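Local coordinates for synaptic vesicle membrane protein VAT-1 homolog-like (Homo sapiens, PDB 4A27) that is probably an oxidoreductase of the quinone oxidoreductase branch of the zinc-containing alcohol dehydrogenase family, its own substrate and reaction not established, at residues 32-37 against 98-103; 91-96 against 283-288. One frame throughout, in Å; residues are numbered along the deposited sequence.

Contact 1. Residues 32-37 against 98-103; sequences ELKIRV and AEVVCT. With EDO (1,2-ethanediol), chain D.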
loop_
_atom_site.group_PDB
_atom_site.type_symbol
_atom_site.label_atom_id
_atom_site.label_comp_id
_atom_site.label_asym_id
_atom_site.label_seq_id
_atom_site.Cartn_x
_atom_site.Cartn_y
_atom_site.Cartn_z
ATOM N N GLU A 32 22.635 10.380 24.169
ATOM C CA GLU A 32 22.136 9.096 24.674
ATOM C C GLU A 32 21.598 9.318 26.070
ATOM O O GLU A 32 21.865 10.351 26.679
ATOM C CB GLU A 32 23.248 8.047 24.726
ATOM C CG GLU A 32 23.810 7.659 23.360
ATOM C CD GLU A 32 24.781 6.483 23.451
ATOM O OE1 GLU A 32 25.401 6.284 24.527
ATOM O OE2 GLU A 32 24.917 5.755 22.443
ATOM N N LEU A 33 20.803 8.382 26.573
ATOM C CA LEU A 33 20.601 8.314 28.009
ATOM C C LEU A 33 20.856 6.902 28.531
ATOM O O LEU A 33 20.976 5.951 27.755
ATOM C CB LEU A 33 19.252 8.906 28.443
ATOM C CG LEU A 33 17.974 8.488 27.737
ATOM C CD1 LEU A 33 17.544 7.171 28.340
ATOM C CD2 LEU A 33 16.879 9.532 27.867
ATOM N N LYS A 34 21.021 6.823 29.847
ATOM C CA LYS A 34 21.328 5.605 30.555
ATOM C C LYS A 34 20.076 5.173 31.285
ATOM O O LYS A 34 19.469 5.978 32.012
ATOM C CB LYS A 34 22.446 5.884 31.560
ATOM C CG LYS A 34 22.945 4.673 32.338
ATOM C CD LYS A 34 23.958 5.134 33.414
ATOM C CE LYS A 34 24.457 4.012 34.321
ATOM N NZ LYS A 34 25.526 4.495 35.274
ATOM N N ILE A 35 19.707 3.903 31.104
ATOM C CA ILE A 35 18.464 3.344 31.641
ATOM C C ILE A 35 18.764 2.176 32.557
ATOM O O ILE A 35 19.496 1.235 32.189
ATOM C CB ILE A 35 17.472 2.822 30.496
ATOM C CG1 ILE A 35 16.983 3.964 29.618
ATOM C CG2 ILE A 35 16.263 2.126 31.158
ATOM C CD1 ILE A 35 16.153 3.571 28.369
ATOM N N ARG A 36 18.192 2.238 33.755
ATOM C CA ARG A 36 18.252 1.156 34.733
ATOM C C ARG A 36 17.078 0.254 34.373
ATOM O O ARG A 36 15.929 0.655 34.542
ATOM C CB ARG A 36 18.122 1.734 36.154
ATOM C CG ARG A 36 17.900 0.724 37.300
ATOM C CD ARG A 36 19.079 -0.199 37.544
ATOM N NE ARG A 36 20.129 0.542 38.257
ATOM C CZ ARG A 36 21.140 -0.005 38.924
ATOM N NH1 ARG A 36 21.289 -1.326 39.003
ATOM N NH2 ARG A 36 22.019 0.788 39.524
ATOM N N VAL A 37 17.378 -0.946 33.878
ATOM C CA VAL A 37 16.399 -1.773 33.203
ATOM C C VAL A 37 15.561 -2.509 34.207
ATOM O O VAL A 37 16.084 -3.062 35.171
ATOM C CB VAL A 37 17.085 -2.792 32.273
ATOM C CG1 VAL A 37 16.075 -3.830 31.654
ATOM C CG2 VAL A 37 17.838 -2.046 31.214
ATOM N N ALA A 98 20.205 -6.675 30.009
ATOM C CA ALA A 98 21.200 -6.312 31.011
ATOM C C ALA A 98 20.529 -5.381 32.019
ATOM O O ALA A 98 19.449 -4.826 31.758
ATOM C CB ALA A 98 22.413 -5.630 30.362
ATOM N N GLU A 99 21.152 -5.235 33.176
ATOM C CA GLU A 99 20.648 -4.365 34.220
ATOM C C GLU A 99 20.669 -2.898 33.831
ATOM O O GLU A 99 19.880 -2.111 34.363
ATOM C CB GLU A 99 21.441 -4.596 35.531
ATOM C CG GLU A 99 21.108 -5.941 36.163
ATOM C CD GLU A 99 21.897 -6.276 37.427
ATOM O OE1 GLU A 99 23.120 -6.004 37.485
ATOM O OE2 GLU A 99 21.277 -6.851 38.346
ATOM N N VAL A 100 21.599 -2.515 32.954
ATOM C CA VAL A 100 21.727 -1.130 32.485
ATOM C C VAL A 100 22.005 -1.082 30.986
ATOM O O VAL A 100 22.725 -1.938 30.430
ATOM C CB VAL A 100 22.875 -0.352 33.246
ATOM C CG1 VAL A 100 22.961 1.083 32.796
ATOM C CG2 VAL A 100 22.675 -0.383 34.778
ATOM N N VAL A 101 21.402 -0.073 30.355
ATOM C CA VAL A 101 21.381 0.121 28.912
ATOM C C VAL A 101 21.586 1.600 28.604
ATOM O O VAL A 101 20.971 2.466 29.225
ATOM C CB VAL A 101 19.995 -0.378 28.316
ATOM C CG1 VAL A 101 19.600 0.372 27.089
ATOM C CG2 VAL A 101 20.039 -1.894 28.021
ATOM N N CYS A 102 22.412 1.890 27.614
ATOM C CA CYS A 102 22.498 3.218 27.047
ATOM C C CYS A 102 21.964 3.153 25.615
ATOM O O CYS A 102 22.222 2.188 24.896
ATOM C CB CYS A 102 23.949 3.734 27.087
ATOM S SG CYS A 102 24.499 4.230 28.780
ATOM N N THR A 103 21.188 4.161 25.213
ATOM C CA THR A 103 20.611 4.199 23.854
ATOM C C THR A 103 20.319 5.653 23.432
ATOM O O THR A 103 19.989 6.501 24.291
ATOM C CB THR A 103 19.294 3.324 23.767
ATOM O OG1 THR A 103 18.980 2.993 22.396
ATOM C CG2 THR A 103 18.116 4.035 24.442
HETATM C C1 EDO D . 17.123 -3.860 40.451
HETATM O O1 EDO D . 16.580 -2.992 39.434
HETATM C C2 EDO D . 18.206 -4.800 39.893
HETATM O O2 EDO D . 19.186 -4.045 39.148
HETATM O O HOH W 1 18.503 -3.394 36.380
#

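Contact 2. Residues 91-96 against 283-288; sequences FVNYNA and LLFKQG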
loop_
_atom_site.group_PDB
_atom_site.type_symbol
_atom_site.label_atom_id
_atom_site.label_comp_id
_atom_site.label_asym_id
_atom_site.label_seq_id
_atom_site.Cartn_x
_atom_site.Cartn_y
_atom_site.Cartn_z
ATOM N N PHE A 91 13.794 1.284 22.451
ATOM C CA PHE A 91 14.370 0.331 21.527
ATOM C C PHE A 91 15.865 0.434 21.719
ATOM O O PHE A 91 16.383 1.512 21.978
ATOM C CB PHE A 91 14.064 0.696 20.064
ATOM C CG PHE A 91 12.628 0.509 19.654
ATOM C CD1 PHE A 91 12.125 -0.753 19.412
ATOM C CD2 PHE A 91 11.782 1.603 19.459
ATOM C CE1 PHE A 91 10.813 -0.905 19.018
ATOM C CE2 PHE A 91 10.471 1.443 19.062
ATOM C CZ PHE A 91 9.999 0.206 18.826
ATOM N N VAL A 92 16.569 -0.648 21.516
ATOM C CA VAL A 92 18.001 -0.585 21.628
ATOM C C VAL A 92 18.566 -1.610 20.674
ATOM O O VAL A 92 17.969 -2.676 20.481
ATOM C CB VAL A 92 18.465 -0.751 23.106
ATOM C CG1 VAL A 92 18.025 -2.038 23.665
ATOM C CG2 VAL A 92 19.994 -0.630 23.198
ATOM N N ASN A 93 19.647 -1.239 19.993
ATOM C CA ASN A 93 20.191 -2.075 18.941
ATOM C C ASN A 93 21.076 -3.093 19.614
ATOM O O ASN A 93 22.283 -2.924 19.698
ATOM C CB ASN A 93 20.952 -1.220 17.898
ATOM C CG ASN A 93 21.267 -1.982 16.608
ATOM O OD1 ASN A 93 20.894 -3.137 16.425
ATOM N ND2 ASN A 93 21.949 -1.310 15.695
ATOM N N TYR A 94 20.455 -4.159 20.106
ATOM C CA TYR A 94 21.128 -5.174 20.952
ATOM C C TYR A 94 21.357 -4.573 22.304
ATOM O O TYR A 94 21.068 -3.386 22.528
ATOM C CB TYR A 94 22.469 -5.669 20.366
ATOM C CG TYR A 94 22.311 -6.452 19.106
ATOM C CD1 TYR A 94 22.035 -7.810 19.142
ATOM C CD2 TYR A 94 22.410 -5.839 17.880
ATOM C CE1 TYR A 94 21.852 -8.545 17.978
ATOM C CE2 TYR A 94 22.219 -6.557 16.709
ATOM C CZ TYR A 94 21.939 -7.909 16.765
ATOM O OH TYR A 94 21.777 -8.619 15.581
ATOM N N ASN A 95 21.833 -5.404 23.222
ATOM C CA ASN A 95 22.232 -4.948 24.575
ATOM C C ASN A 95 21.102 -4.660 25.549
ATOM O O ASN A 95 21.358 -4.197 26.648
ATOM C CB ASN A 95 23.171 -3.737 24.524
ATOM C CG ASN A 95 24.492 -4.063 23.876
ATOM O OD1 ASN A 95 25.207 -4.922 24.337
ATOM N ND2 ASN A 95 24.808 -3.393 22.795
ATOM N N ALA A 96 19.876 -5.023 25.199
ATOM C CA ALA A 96 18.754 -4.801 26.096
ATOM C C ALA A 96 18.725 -5.767 27.288
ATOM O O ALA A 96 18.229 -5.385 28.333
ATOM C CB ALA A 96 17.433 -4.867 25.339
ATOM N N LEU A 283 13.906 -0.235 9.930
ATOM C CA LEU A 283 13.355 1.107 9.821
ATOM C C LEU A 283 13.993 2.020 10.852
ATOM O O LEU A 283 14.315 3.169 10.546
ATOM C CB LEU A 283 11.827 1.087 10.015
ATOM C CG LEU A 283 10.981 2.260 9.537
ATOM C CD1 LEU A 283 11.211 2.550 8.041
ATOM C CD2 LEU A 283 9.478 1.978 9.789
ATOM N N LEU A 284 14.193 1.483 12.062
ATOM C CA LEU A 284 14.781 2.215 13.173
ATOM C C LEU A 284 16.300 2.484 13.036
ATOM O O LEU A 284 16.739 3.623 13.133
ATOM C CB LEU A 284 14.560 1.475 14.478
ATOM C CG LEU A 284 13.124 1.489 14.979
ATOM C CD1 LEU A 284 12.949 0.411 16.042
ATOM C CD2 LEU A 284 12.742 2.874 15.481
ATOM N N PHE A 285 17.057 1.425 12.797
ATOM C CA PHE A 285 18.495 1.411 13.016
ATOM C C PHE A 285 19.305 1.448 11.721
ATOM O O PHE A 285 20.496 1.655 11.800
ATOM C CB PHE A 285 18.910 0.167 13.824
ATOM C CG PHE A 285 18.345 0.117 15.209
ATOM C CD1 PHE A 285 18.454 1.204 16.067
ATOM C CD2 PHE A 285 17.702 -1.018 15.666
ATOM C CE1 PHE A 285 17.919 1.152 17.369
ATOM C CE2 PHE A 285 17.190 -1.074 16.970
ATOM C CZ PHE A 285 17.290 0.012 17.804
ATOM N N LYS A 286 18.668 1.215 10.565
ATOM C CA LYS A 286 19.333 1.289 9.247
ATOM C C LYS A 286 18.787 2.390 8.333
ATOM O O LYS A 286 19.544 2.952 7.544
ATOM C CB LYS A 286 19.212 -0.029 8.480
ATOM C CG LYS A 286 19.749 -1.210 9.203
ATOM C CD LYS A 286 19.802 -2.427 8.291
ATOM C CE LYS A 286 20.263 -3.661 9.068
ATOM N NZ LYS A 286 20.243 -4.888 8.239
ATOM N N GLN A 287 17.486 2.674 8.417
ATOM C CA GLN A 287 16.849 3.574 7.476
ATOM C C GLN A 287 16.494 4.935 8.061
ATOM O O GLN A 287 16.017 5.797 7.343
ATOM C CB GLN A 287 15.615 2.906 6.893
ATOM C CG GLN A 287 15.953 1.740 5.983
ATOM C CD GLN A 287 14.824 0.722 5.891
ATOM O OE1 GLN A 287 13.697 1.002 6.284
ATOM N NE2 GLN A 287 15.139 -0.486 5.404
ATOM N N GLY A 288 16.693 5.128 9.355
ATOM C CA GLY A 288 16.636 6.469 9.920
ATOM C C GLY A 288 15.258 7.040 10.168
ATOM O O GLY A 288 15.089 8.273 10.187
#

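Contact 1. Residues 32-37 against 98-103
Five backbone hydrogen bonds tie 32-37 to 98-103 as antiparallel neighbours, the strand segments running at 157° to one another. Leu33 pairs with Thr103 and Ile35 with Val101, each pair exchanging two bonds; the shortest, Ile35 N to Val101 O at 2.7 Å, arrives nearly along the C=O axis. At the far end Val37 N reaches Glu99 O at 2.8 Å, almost straight at hydrogen (170°) but from above the carbonyl plane. The non-hydrogen-bonded pairs, Lys34 with Cys102 and Arg36 with Val100, add CA-H...O contacts, among them Cys102 CA to Leu33 O at 3.2 Å.

On the face carrying Lys34, that side chain runs extended and crosses Val100 obliquely, its CG and CE each 3.6 Å from Val100 CG1, while its CB meets Cys102 SG. Arg36 bends at chi2 and chi3, which brings one face of its guanidinium over Val100 CG2, near the rim of the group. Val37, whose CB points toward 98-103, sets CG2 3.9 Å from Val101 CG2.

A water donates to both Val37 O and Glu99 O, bridging the two carbonyls at this end, and also bonds O2 of an ethanediol, probably from the crystallisation liquor, which takes a weak bond from Arg36 NH1. The Glu99 carboxylate takes a hydrogen bond through OE1 from Arg5 N; an alanine here, without the carboxylate, would probably weaken the hold on strand 4-9, left to the Glu99-Arg5 backbone bond and packing.

Salt bridges run from Lys34 to Glu27 and from Arg36 to Glu73, the latter on strand 67-75, which hydrogen-bonds the other edge of 32-37. Ile35 packs on Val88 and Ala90 of strand 87-91, and Leu33 and Thr103 on Val108 of strand 108-110, within the GroES-like domain of the family.

Contact 2. Residues 91-96 against 283-288
Both faces of the Phe285 ring are covered. Over the centre of one sits Asn93 CB, 3.7 Å from the ring centroid and only 2° off the normal, a CH-pi contact; over the other lies CB of Leu284, the preceding residue. The Asn93 amide continues the layer, its plane 4° from that of the ring, with CG 3.8 Å from Phe285 CD2 and ND2 beside Phe285 CB. CG anti to the backbone N (chi1 -167°) carries the amide alongside the ring, and chi2 near zero turns it parallel to the ring plane. The tip of the ring pushes on into the loop backbone, where Phe285 CZ stands 3.5 Å from Val92 C and meets Phe91 CB obliquely. Phe107 adds an edge-to-face partner to Phe285.

The second ring, Phe91, takes a methyl on one face: Leu284 CD1 sits over its centre, 3.6 Å from the centroid, the two side chains crossing at about a right angle. Ile293 of helix 290-305 touches both Phe91 and Leu284, and Pro124 and Met125 of helix 124-137 also pack on Phe91.

Helix 280-285 thus presents two consecutive side chains to the end of strand 87-91 and the loop that follows, in which Asn93 centres an inverse gamma turn. Beyond the helix end, Gln287 OE1 bonds Asn272 ND2 of the second subunit, placing this corner beside the dimer interface. No hydrogen bond crosses between the two segments: they are held by CH-pi, amide-ring stacking and van der Waals contact, so the fit depends on matched shapes rather than on directional polar bonds.

Overall arrangement
The two contacts interleave along the chain: 32-37 comes first, then 91-96, then 98-103, with 283-288 about 180 residues after 98-103. Their centres are about 14 Å apart, on the same side of the chain's centre. They touch directly, since Thr103 OG1 lies 3.0 Å from Phe91 O, a probable hydrogen bond, and Val101 CG2 packs on Asn95 O. Contact 1 joins strands 32-42 and 100-104 of the mixed sheet in the GroES-like region; contact 2 brings helix 280-285, from the zinc-binding dehydrogenase range of the sequence, against the end of strand 87-91 and the loop after it. Together they connect one sheet's strand pairing to a much later helix beside the second subunit.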